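Local coordinates for malonyl CoA-acyl carrier protein transacylase (Staphylococcus aureus, PDB 3IM9) that transfers the malonyl group from malonyl-CoA to holo-acyl carrier protein, supplying malonyl-ACP for fatty acid biosynthesis, at residues E150-L155 with K160-A165; V134-A139 with A180-L185; Q128-G133 with S203-S208; P164-I167 with I173-S176. One frame throughout, in Å; residues are numbered along the deposited sequence.

In the fold
From the N terminus, the first segment is 128-133, in the loop after helix 112-128. Interaction 3 joins it to loop 203-208, which carries the probable active-site residue H207, and so closes the longest of the four loops. Nested inside, interaction 2 packs strand 135-141 against helix 179-188. Within that span again lie interaction 1, where helix 145-155 doubles back onto strand 162-169, and interaction 4, the hairpin of strands 162-169 and 172-176, which begins where interaction 1 ends, on P164 and A165. Interaction 4 pairs two strands of the mixed sheet, interactions 1 and 2 lay helices on it, and interaction 3 holds the loop leading into strand 135-141 against the H207 loop.

Interaction 1 (E150-L155 with K160-A165); sequences EICKSL and KIIEPA
With SG of C152 beside its own backbone N and anti to the carbonyl carbon (chi1 -66°), and CG1 of I162 anti to the backbone N (chi1 179°), the two side chains slide past one another between helix and strand. CB of C152 then sits against the backbone of the strand, 3.3 Å from I162 O, while SG runs on along the strand and stops 4.0 Å from P164 CD. In return, the CG2 branch of I162 is laid on the helix backbone, 3.6 Å from C152 O, and CG1 lies beside the sulfur. One turn further along the helix, L155 meets the same methyl with its CB, 4.0 Å from I162 CG2. Helix segment 150-155 and strand segment 162-165 run nearly antiparallel, at 156°, with axes 7.4 Å apart at closest approach; the chain turns back through a short loop into the sheet the helix packs on. The sheet is the mixed one of the smaller part of the acyltransferase fold. S156, just past the helix segment, bridges the two backbones: its OG is hydrogen-bonded to both C152 O and I162 N. V175 of the adjacent strand continues the apolar layer, touching both C152 and I162.

Interaction 2 (V134-A139 with A180-L185); sequences VGSMAA and ALIDEL
Strand 135-139 and helix 180-185 run in nearly the same direction, their axes 26° apart and 7.6 Å from each other at closest approach, with M137 and I182 as the nearest pair of CA atoms. The strand turns the CB atoms of S136 and A138 to the helix and that of M137 to the other side of the sheet. Into the face so formed the helix sends one residue, I182, and all three carbons beyond CB touch the strand. CG2 is anti to the backbone N (chi1 -68°, measured to CG1), which carries this methyl to A138, 3.9 Å from its CB. CG1 lies over the peptide after S136, 3.7 Å from S136 O, and CD1 rests on the backbone, 4.0 Å from M137 CA. Small residues at 136 and 138 thus let the branched side chain approach the strand backbone itself. This is the packing of a helix along a mixed beta-sheet, in the smaller, ferredoxin-like part of the FabD-family acyltransferase fold. I182 also touches V175 and I162, side chains of the two strands next in the sheet. At the start of the helix a water joins the backbones, donating to V134 O at 3.1 Å and accepting from A180 N at 3.0 Å; K179 is backbone-bonded to V134 and forms a salt bridge with D183 OD2.

Interaction 3 (Q128-G133 with S203-S208); sequences QAFPTG and SGPFHS. With ACT (acetate ion), chain C.
One carbonyl oxygen, S203 O, has three waters around it, between two irregular loops whose direct contact is essentially F130 against P205. The first water accepts from F130 N at 3.1 Å and donates to S203 O. A second lies between P131 O and S203 O, 2.9 Å from the latter, although it has more acceptors nearby than protons. The third donates to S203 O and has only a weak link to T132 OG1. Beside these waters the contact is apolar: CD1 of F130 comes to 3.5 Å from P205 CD, with CE1 next to P205 CG. CG of F130 lies anti to its carbonyl carbon (chi1 -66°), which turns the ring toward P205. The two side chains cross at about a right angle, and the proline carbon approaches the ring obliquely. L210 and V213 also touch F130.

Past the proline, a type II turn runs from P205 to S208, and P205 itself centres an inverse gamma turn. S208 OG donates to P205 O at 2.8 Å, supplementing the weak backbone bond from S208 N. The turn carries H207, by similarity an active-site residue; its NE2 is hydrogen-bonded to S97 OG and its ND1 to S259 O. At the segment's other end, S203 N and S203 OG both bind OXT of an acetate, each at 2.7 Å, at the edge of the F206 ring near its plane. Probably from the crystallisation liquor, it is also bonded to T67 N; such N-H and O-H donors are consistent with a spot accepting a small carboxylate.

Interaction 4 (P164-I167 with I173-S176); sequences PANI and IVVS
A165 N and N166 N both donate to V174 O, at 2.7 and 3.0 Å, so that two residues of one strand face a single residue of the other: a classic beta bulge in the antiparallel hairpin of strands 162-169 and 172-176. The two donors come differently. A165 N lies in the carbonyl plane of V174, whereas N166 N is tilted 27° from its plane. The return bond, V174 N to N166 O, is 2.9 Å long, with an angle of 160° at the hydrogen, and I173 CA adds a CA-H...O contact to the same oxygen.

On one face N166 and V174 lie side by side and point the same way, their CB atoms 3.7 Å apart. CG of N166 is anti to its carbonyl carbon (chi1 -60°), which leaves OD1 alongside V174 as well. On the other, I167 and I173 exchange branches at an oblique crossing: CG2 of I167 meets CD1 of I173, and CD1 of I167 meets CG2 of I173, both at 3.9 Å. The bulge turns A165 toward the neighbouring strand, its CB 3.6 Å from S176 CB. F145 of helix 145-155 also touches I167.

Beyond this shell, strands 135-141 and 261-262 flank the hairpin, M137 touching A165, V174 and S176. N166 also touches H207, which is assigned by similarity to the active site, and S176 OG is hydrogen-bonded to F206 O.

Interaction 1 (E150-L155 with K160-A165)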
loop_
_atom_site.group_PDB
_atom_site.type_symbol
_atom_site.label_atom_id
_atom_site.label_comp_id
_atom_site.label_asym_id
_atom_site.label_seq_id
_atom_site.Cartn_x
_atom_site.Cartn_y
_atom_site.Cartn_z
ATOM N N GLU A 150 11.658 1.282 -21.045
ATOM C CA GLU A 150 12.826 1.206 -21.921
ATOM C C GLU A 150 14.135 1.441 -21.215
ATOM O O GLU A 150 15.146 0.720 -21.439
ATOM C CB GLU A 150 12.655 2.235 -23.057
ATOM C CG GLU A 150 13.846 2.250 -23.967
ATOM C CD GLU A 150 13.591 3.131 -25.184
ATOM O OE1 GLU A 150 13.609 4.338 -25.009
ATOM O OE2 GLU A 150 13.368 2.525 -26.260
ATOM N N ILE A 151 14.162 2.515 -20.414
ATOM C CA ILE A 151 15.341 2.803 -19.640
ATOM C C ILE A 151 15.754 1.635 -18.758
ATOM O O ILE A 151 16.930 1.280 -18.667
ATOM C CB ILE A 151 15.181 4.095 -18.868
ATOM C CG1 ILE A 151 15.199 5.268 -19.837
ATOM C CG2 ILE A 151 16.320 4.204 -17.841
ATOM C CD1 ILE A 151 14.664 6.573 -19.145
ATOM N N CYS A 152 14.778 1.059 -18.085
ATOM C CA CYS A 152 15.082 -0.132 -17.270
ATOM C C CYS A 152 15.683 -1.309 -18.067
ATOM O O CYS A 152 16.675 -1.927 -17.623
ATOM C CB CYS A 152 13.886 -0.606 -16.450
ATOM S SG CYS A 152 13.310 0.487 -15.145
ATOM N N LYS A 153 15.149 -1.480 -19.276
ATOM C CA LYS A 153 15.704 -2.550 -20.141
ATOM C C LYS A 153 17.115 -2.215 -20.629
ATOM O O LYS A 153 17.954 -3.092 -20.694
ATOM C CB LYS A 153 14.765 -2.864 -21.334
ATOM C CG LYS A 153 13.448 -3.368 -20.755
ATOM C CD LYS A 153 13.002 -4.730 -20.983
ATOM C CE LYS A 153 11.411 -4.746 -21.177
ATOM N NZ LYS A 153 10.834 -5.885 -20.345
ATOM N N SER A 154 17.413 -0.946 -20.861
ATOM C CA SER A 154 18.742 -0.546 -21.204
ATOM C C SER A 154 19.739 -0.783 -20.097
ATOM O O SER A 154 20.917 -1.148 -20.343
ATOM C CB SER A 154 18.760 0.932 -21.650
ATOM O OG SER A 154 17.911 1.122 -22.800
ATOM N N LEU A 155 19.354 -0.408 -18.862
ATOM C CA LEU A 155 20.349 -0.483 -17.788
ATOM C C LEU A 155 20.542 -1.912 -17.269
ATOM O O LEU A 155 21.622 -2.215 -16.739
ATOM C CB LEU A 155 19.912 0.426 -16.603
ATOM C CG LEU A 155 20.291 1.912 -16.746
ATOM C CD1 LEU A 155 20.111 2.542 -18.050
ATOM C CD2 LEU A 155 19.430 2.670 -15.631
ATOM N N LYS A 160 22.445 -7.881 -13.579
ATOM C CA LYS A 160 21.823 -6.962 -12.610
ATOM C C LYS A 160 20.552 -6.484 -13.273
ATOM O O LYS A 160 20.453 -6.423 -14.503
ATOM C CB LYS A 160 22.725 -5.814 -12.231
ATOM C CG LYS A 160 23.948 -6.271 -11.456
ATOM C CD LYS A 160 24.758 -5.090 -11.000
ATOM C CE LYS A 160 25.867 -5.617 -10.092
ATOM N NZ LYS A 160 26.579 -4.532 -9.303
ATOM N N ILE A 161 19.568 -6.182 -12.462
ATOM C CA ILE A 161 18.257 -5.795 -13.001
ATOM C C ILE A 161 17.692 -4.577 -12.285
ATOM O O ILE A 161 17.962 -4.317 -11.097
ATOM C CB ILE A 161 17.235 -6.938 -12.933
ATOM C CG1 ILE A 161 16.937 -7.233 -11.498
ATOM C CG2 ILE A 161 17.764 -8.206 -13.747
ATOM C CD1 ILE A 161 15.706 -8.001 -11.354
ATOM N N ILE A 162 16.911 -3.817 -13.049
ATOM C CA ILE A 162 16.079 -2.737 -12.484
ATOM C C ILE A 162 14.737 -2.837 -13.202
ATOM O O ILE A 162 14.698 -3.058 -14.435
ATOM C CB ILE A 162 16.801 -1.415 -12.673
ATOM C CG1 ILE A 162 16.022 -0.270 -12.145
ATOM C CG2 ILE A 162 17.175 -1.168 -14.096
ATOM C CD1 ILE A 162 16.850 1.094 -12.141
ATOM N N GLU A 163 13.627 -2.702 -12.491
ATOM C CA GLU A 163 12.305 -2.971 -13.081
ATOM C C GLU A 163 11.321 -1.933 -12.557
ATOM O O GLU A 163 11.425 -1.500 -11.401
ATOM C CB GLU A 163 11.767 -4.329 -12.553
ATOM C CG GLU A 163 12.533 -5.518 -13.054
ATOM C CD GLU A 163 12.294 -6.789 -12.243
ATOM O OE1 GLU A 163 12.814 -7.839 -12.650
ATOM O OE2 GLU A 163 11.591 -6.796 -11.253
ATOM N N PRO A 164 10.262 -1.609 -13.309
ATOM C CA PRO A 164 9.166 -0.778 -12.742
ATOM C C PRO A 164 8.569 -1.589 -11.618
ATOM O O PRO A 164 8.329 -2.837 -11.736
ATOM C CB PRO A 164 8.179 -0.661 -13.938
ATOM C CG PRO A 164 9.097 -0.712 -15.216
ATOM C CD PRO A 164 10.076 -1.867 -14.779
ATOM N N ALA A 165 8.353 -0.899 -10.502
ATOM C CA ALA A 165 7.878 -1.517 -9.276
ATOM C C ALA A 165 6.533 -0.953 -8.838
ATOM O O ALA A 165 5.575 -1.705 -8.666
ATOM C CB ALA A 165 8.909 -1.353 -8.167
#

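Interaction 2 (V134-A139 with A180-L185)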
loop_
_atom_site.group_PDB
_atom_site.type_symbol
_atom_site.label_atom_id
_atom_site.label_comp_id
_atom_site.label_asym_id
_atom_site.label_seq_id
_atom_site.Cartn_x
_atom_site.Cartn_y
_atom_site.Cartn_z
ATOM N N VAL A 134 22.716 -3.752 -1.374
ATOM C CA VAL A 134 22.545 -4.679 -2.535
ATOM C C VAL A 134 21.401 -4.186 -3.422
ATOM O O VAL A 134 21.521 -4.209 -4.651
ATOM C CB VAL A 134 22.286 -6.082 -2.016
ATOM C CG1 VAL A 134 21.891 -7.003 -3.117
ATOM C CG2 VAL A 134 23.647 -6.640 -1.389
ATOM N N GLY A 135 20.243 -3.853 -2.812
ATOM C CA GLY A 135 19.047 -3.483 -3.638
ATOM C C GLY A 135 18.451 -2.213 -3.134
ATOM O O GLY A 135 18.565 -1.836 -1.930
ATOM N N SER A 136 17.811 -1.516 -4.058
ATOM C CA SER A 136 17.200 -0.255 -3.649
ATOM C C SER A 136 16.030 0.097 -4.582
ATOM O O SER A 136 15.629 -0.720 -5.420
ATOM C CB SER A 136 18.306 0.816 -3.725
ATOM O OG SER A 136 17.839 2.028 -3.111
ATOM N N MET A 137 15.499 1.326 -4.420
ATOM C CA MET A 137 14.316 1.806 -5.243
ATOM C C MET A 137 14.551 3.256 -5.515
ATOM O O MET A 137 15.229 3.959 -4.749
ATOM C CB MET A 137 12.973 1.601 -4.539
ATOM C CG MET A 137 12.715 0.102 -4.150
ATOM S SD MET A 137 11.170 0.018 -3.272
ATOM C CE MET A 137 10.032 -0.110 -4.647
ATOM N N ALA A 138 13.941 3.739 -6.629
ATOM C CA ALA A 138 13.989 5.171 -6.888
ATOM C C ALA A 138 12.709 5.589 -7.584
ATOM O O ALA A 138 12.181 4.875 -8.425
ATOM C CB ALA A 138 15.190 5.510 -7.822
ATOM N N ALA A 139 12.265 6.810 -7.266
ATOM C CA ALA A 139 11.076 7.329 -7.979
ATOM C C ALA A 139 11.528 8.072 -9.242
ATOM O O ALA A 139 12.308 9.006 -9.165
ATOM C CB ALA A 139 10.323 8.281 -7.029
ATOM N N ALA A 180 23.384 -0.805 -7.665
ATOM C CA ALA A 180 24.289 -0.194 -8.647
ATOM C C ALA A 180 23.528 0.405 -9.820
ATOM O O ALA A 180 23.890 1.475 -10.319
ATOM C CB ALA A 180 25.334 -1.213 -9.235
ATOM N N LEU A 181 22.473 -0.277 -10.250
ATOM C CA LEU A 181 21.680 0.232 -11.392
ATOM C C LEU A 181 20.727 1.326 -10.954
ATOM O O LEU A 181 20.536 2.325 -11.697
ATOM C CB LEU A 181 20.810 -0.865 -12.056
ATOM C CG LEU A 181 21.701 -1.958 -12.717
ATOM C CD1 LEU A 181 20.802 -2.984 -13.388
ATOM C CD2 LEU A 181 22.781 -1.398 -13.700
ATOM N N ILE A 182 20.178 1.241 -9.740
ATOM C CA ILE A 182 19.364 2.354 -9.222
ATOM C C ILE A 182 20.206 3.630 -9.162
ATOM O O ILE A 182 19.768 4.707 -9.603
ATOM C CB ILE A 182 18.871 1.999 -7.774
ATOM C CG1 ILE A 182 17.885 0.852 -7.847
ATOM C CG2 ILE A 182 18.292 3.251 -7.123
ATOM C CD1 ILE A 182 16.469 1.241 -8.534
ATOM N N ASP A 183 21.474 3.488 -8.725
ATOM C CA ASP A 183 22.302 4.682 -8.555
ATOM C C ASP A 183 22.709 5.212 -9.935
ATOM O O ASP A 183 22.843 6.439 -10.094
ATOM C CB ASP A 183 23.502 4.304 -7.693
ATOM C CG ASP A 183 23.138 4.180 -6.201
ATOM O OD1 ASP A 183 22.019 4.592 -5.808
ATOM O OD2 ASP A 183 24.021 3.604 -5.527
ATOM N N GLU A 184 22.897 4.337 -10.914
ATOM C CA GLU A 184 23.222 4.825 -12.284
ATOM C C GLU A 184 22.032 5.617 -12.804
ATOM O O GLU A 184 22.235 6.655 -13.447
ATOM C CB GLU A 184 23.530 3.629 -13.170
ATOM C CG GLU A 184 23.949 4.030 -14.565
ATOM C CD GLU A 184 24.363 2.806 -15.420
ATOM O OE1 GLU A 184 24.291 1.662 -14.914
ATOM O OE2 GLU A 184 24.720 3.029 -16.608
ATOM N N LEU A 185 20.814 5.142 -12.572
ATOM C CA LEU A 185 19.616 5.897 -12.993
ATOM C C LEU A 185 19.512 7.247 -12.286
ATOM O O LEU A 185 19.112 8.251 -12.890
ATOM C CB LEU A 185 18.390 5.045 -12.783
ATOM C CG LEU A 185 17.127 5.702 -13.278
ATOM C CD1 LEU A 185 17.209 6.073 -14.748
ATOM C CD2 LEU A 185 15.905 4.767 -12.999
HETATM O O HOH W 1 23.884 -3.480 -6.485
#

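Interaction 3 (Q128-G133 with S203-S208)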
loop_
_atom_site.group_PDB
_atom_site.type_symbol
_atom_site.label_atom_id
_atom_site.label_comp_id
_atom_site.label_asym_id
_atom_site.label_seq_id
_atom_site.Cartn_x
_atom_site.Cartn_y
_atom_site.Cartn_z
ATOM N N GLN A 128 15.015 -7.855 5.911
ATOM C CA GLN A 128 16.164 -8.782 5.994
ATOM C C GLN A 128 16.492 -9.473 4.715
ATOM O O GLN A 128 17.450 -10.281 4.694
ATOM C CB GLN A 128 15.882 -9.842 7.073
ATOM C CG GLN A 128 15.641 -9.182 8.509
ATOM C CD GLN A 128 15.086 -10.186 9.541
ATOM O OE1 GLN A 128 15.330 -11.388 9.451
ATOM N NE2 GLN A 128 14.330 -9.691 10.514
ATOM N N ALA A 129 15.801 -9.169 3.620
ATOM C CA ALA A 129 15.934 -9.982 2.420
ATOM C C ALA A 129 17.371 -9.869 1.861
ATOM O O ALA A 129 17.979 -10.903 1.421
ATOM C CB ALA A 129 14.890 -9.616 1.387
ATOM N N PHE A 130 17.924 -8.668 1.835
ATOM C CA PHE A 130 19.271 -8.438 1.257
ATOM C C PHE A 130 20.075 -7.569 2.206
ATOM O O PHE A 130 19.539 -6.707 2.860
ATOM C CB PHE A 130 19.179 -7.752 -0.118
ATOM C CG PHE A 130 18.552 -8.602 -1.153
ATOM C CD1 PHE A 130 17.158 -8.556 -1.349
ATOM C CD2 PHE A 130 19.296 -9.513 -1.894
ATOM C CE1 PHE A 130 16.546 -9.361 -2.290
ATOM C CE2 PHE A 130 18.691 -10.353 -2.839
ATOM C CZ PHE A 130 17.288 -10.259 -3.059
ATOM N N PRO A 131 21.403 -7.805 2.264
ATOM C CA PRO A 131 22.233 -6.927 3.031
ATOM C C PRO A 131 22.202 -5.487 2.544
ATOM O O PRO A 131 21.904 -5.245 1.338
ATOM C CB PRO A 131 23.633 -7.533 2.807
ATOM C CG PRO A 131 23.438 -8.889 2.114
ATOM C CD PRO A 131 22.098 -8.805 1.450
ATOM N N THR A 132 22.525 -4.549 3.422
ATOM C CA THR A 132 22.554 -3.113 3.097
ATOM C C THR A 132 23.414 -2.910 1.847
ATOM O O THR A 132 24.544 -3.467 1.715
ATOM C CB THR A 132 23.198 -2.250 4.239
ATOM O OG1 THR A 132 22.441 -2.468 5.432
ATOM C CG2 THR A 132 23.045 -0.782 3.930
ATOM N N GLY A 133 22.872 -2.133 0.891
ATOM C CA GLY A 133 23.671 -1.779 -0.197
ATOM C C GLY A 133 23.444 -2.615 -1.460
ATOM O O GLY A 133 23.967 -2.251 -2.535
ATOM N N SER A 203 15.071 -0.484 2.387
ATOM C CA SER A 203 16.118 -1.451 2.725
ATOM C C SER A 203 16.392 -2.493 1.665
ATOM O O SER A 203 17.442 -3.223 1.682
ATOM C CB SER A 203 15.889 -2.009 4.122
ATOM O OG SER A 203 14.638 -2.571 4.277
ATOM N N GLY A 204 15.553 -2.521 0.634
ATOM C CA GLY A 204 15.858 -3.518 -0.362
ATOM C C GLY A 204 15.115 -3.215 -1.675
ATOM O O GLY A 204 14.466 -2.170 -1.798
ATOM N N PRO A 205 15.134 -4.160 -2.625
ATOM C CA PRO A 205 14.653 -3.988 -3.972
ATOM C C PRO A 205 13.199 -4.488 -3.981
ATOM O O PRO A 205 12.817 -5.408 -4.676
ATOM C CB PRO A 205 15.636 -4.861 -4.807
ATOM C CG PRO A 205 15.854 -6.059 -3.844
ATOM C CD PRO A 205 15.920 -5.431 -2.474
ATOM N N PHE A 206 12.352 -3.751 -3.257
ATOM C CA PHE A 206 10.954 -4.206 -3.078
ATOM C C PHE A 206 10.164 -4.164 -4.376
ATOM O O PHE A 206 10.402 -3.320 -5.279
ATOM C CB PHE A 206 10.231 -3.406 -1.973
ATOM C CG PHE A 206 10.995 -3.379 -0.646
ATOM C CD1 PHE A 206 11.742 -4.498 -0.222
ATOM C CD2 PHE A 206 10.955 -2.220 0.129
ATOM C CE1 PHE A 206 12.489 -4.449 1.018
ATOM C CE2 PHE A 206 11.631 -2.197 1.372
ATOM C CZ PHE A 206 12.410 -3.305 1.765
ATOM N N HIS A 207 9.222 -5.086 -4.496
ATOM C CA HIS A 207 8.351 -5.203 -5.691
ATOM C C HIS A 207 9.154 -5.382 -6.984
ATOM O O HIS A 207 8.697 -5.039 -8.069
ATOM C CB HIS A 207 7.349 -4.010 -5.804
ATOM C CG HIS A 207 6.376 -4.044 -4.705
ATOM N ND1 HIS A 207 5.420 -5.061 -4.609
ATOM C CD2 HIS A 207 6.273 -3.290 -3.598
ATOM C CE1 HIS A 207 4.692 -4.822 -3.510
ATOM N NE2 HIS A 207 5.210 -3.783 -2.875
ATOM N N SER A 208 10.326 -5.976 -6.853
ATOM C CA SER A 208 11.101 -6.457 -8.040
ATOM C C SER A 208 11.199 -7.984 -7.923
ATOM O O SER A 208 10.975 -8.628 -6.843
ATOM C CB SER A 208 12.496 -5.824 -8.035
ATOM O OG SER A 208 13.379 -6.577 -7.151
HETATM C C ACT C . 12.317 0.252 4.729
HETATM O O ACT C . 12.617 -0.022 5.883
HETATM O OXT ACT C . 12.810 -0.556 3.891
HETATM C CH3 ACT C . 11.460 1.401 4.338
HETATM O O HOH W 2 16.141 -6.189 1.834
HETATM O O HOH W 3 19.624 -4.258 0.021
HETATM O O HOH W 4 19.248 -2.745 4.247
#

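Interaction 4 (P164-I167 with I173-S176)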
loop_
_atom_site.group_PDB
_atom_site.type_symbol
_atom_site.label_atom_id
_atom_site.label_comp_id
_atom_site.label_asym_id
_atom_site.label_seq_id
_atom_site.Cartn_x
_atom_site.Cartn_y
_atom_site.Cartn_z
ATOM N N PRO A 164 10.262 -1.609 -13.309
ATOM C CA PRO A 164 9.166 -0.778 -12.742
ATOM C C PRO A 164 8.569 -1.589 -11.618
ATOM O O PRO A 164 8.329 -2.837 -11.736
ATOM C CB PRO A 164 8.179 -0.661 -13.938
ATOM C CG PRO A 164 9.097 -0.712 -15.216
ATOM C CD PRO A 164 10.076 -1.867 -14.779
ATOM N N ALA A 165 8.353 -0.899 -10.502
ATOM C CA ALA A 165 7.878 -1.517 -9.276
ATOM C C ALA A 165 6.533 -0.953 -8.838
ATOM O O ALA A 165 5.575 -1.705 -8.666
ATOM C CB ALA A 165 8.909 -1.353 -8.167
ATOM N N ASN A 166 6.448 0.364 -8.652
ATOM C CA ASN A 166 5.198 0.923 -8.198
ATOM C C ASN A 166 4.750 1.832 -9.321
ATOM O O ASN A 166 5.373 2.838 -9.632
ATOM C CB ASN A 166 5.319 1.745 -6.860
ATOM C CG ASN A 166 5.823 1.014 -5.669
ATOM O OD1 ASN A 166 6.251 1.712 -4.682
ATOM N ND2 ASN A 166 5.735 -0.236 -5.594
ATOM N N ILE A 167 3.656 1.465 -9.982
ATOM C CA ILE A 167 3.115 2.190 -11.125
ATOM C C ILE A 167 1.989 3.088 -10.568
ATOM O O ILE A 167 0.891 2.645 -10.375
ATOM C CB ILE A 167 2.521 1.196 -12.155
ATOM C CG1 ILE A 167 3.546 0.081 -12.536
ATOM C CG2 ILE A 167 2.146 1.976 -13.382
ATOM C CD1 ILE A 167 4.867 0.482 -12.986
ATOM N N ILE A 173 6.666 6.764 -11.493
ATOM C CA ILE A 173 6.923 5.318 -11.589
ATOM C C ILE A 173 8.106 5.052 -10.693
ATOM O O ILE A 173 9.169 5.595 -10.931
ATOM C CB ILE A 173 7.250 4.856 -13.055
ATOM C CG1 ILE A 173 6.100 5.262 -14.062
ATOM C CG2 ILE A 173 7.497 3.336 -13.064
ATOM C CD1 ILE A 173 4.739 4.814 -13.720
ATOM N N VAL A 174 7.904 4.210 -9.661
ATOM C CA VAL A 174 9.052 3.826 -8.847
ATOM C C VAL A 174 9.623 2.591 -9.447
ATOM O O VAL A 174 8.894 1.684 -9.779
ATOM C CB VAL A 174 8.561 3.541 -7.383
ATOM C CG1 VAL A 174 9.790 3.221 -6.486
ATOM C CG2 VAL A 174 7.842 4.744 -6.765
ATOM N N VAL A 175 10.969 2.596 -9.575
ATOM C CA VAL A 175 11.670 1.449 -10.111
ATOM C C VAL A 175 12.478 0.779 -8.958
ATOM O O VAL A 175 12.706 1.395 -7.897
ATOM C CB VAL A 175 12.629 1.797 -11.231
ATOM C CG1 VAL A 175 11.770 2.434 -12.419
ATOM C CG2 VAL A 175 13.700 2.804 -10.788
ATOM N N SER A 176 12.827 -0.489 -9.152
ATOM C CA SER A 176 13.473 -1.252 -8.087
ATOM C C SER A 176 14.428 -2.274 -8.632
ATOM O O SER A 176 14.225 -2.820 -9.721
ATOM C CB SER A 176 12.346 -1.975 -7.321
ATOM O OG SER A 176 12.860 -2.680 -6.250
#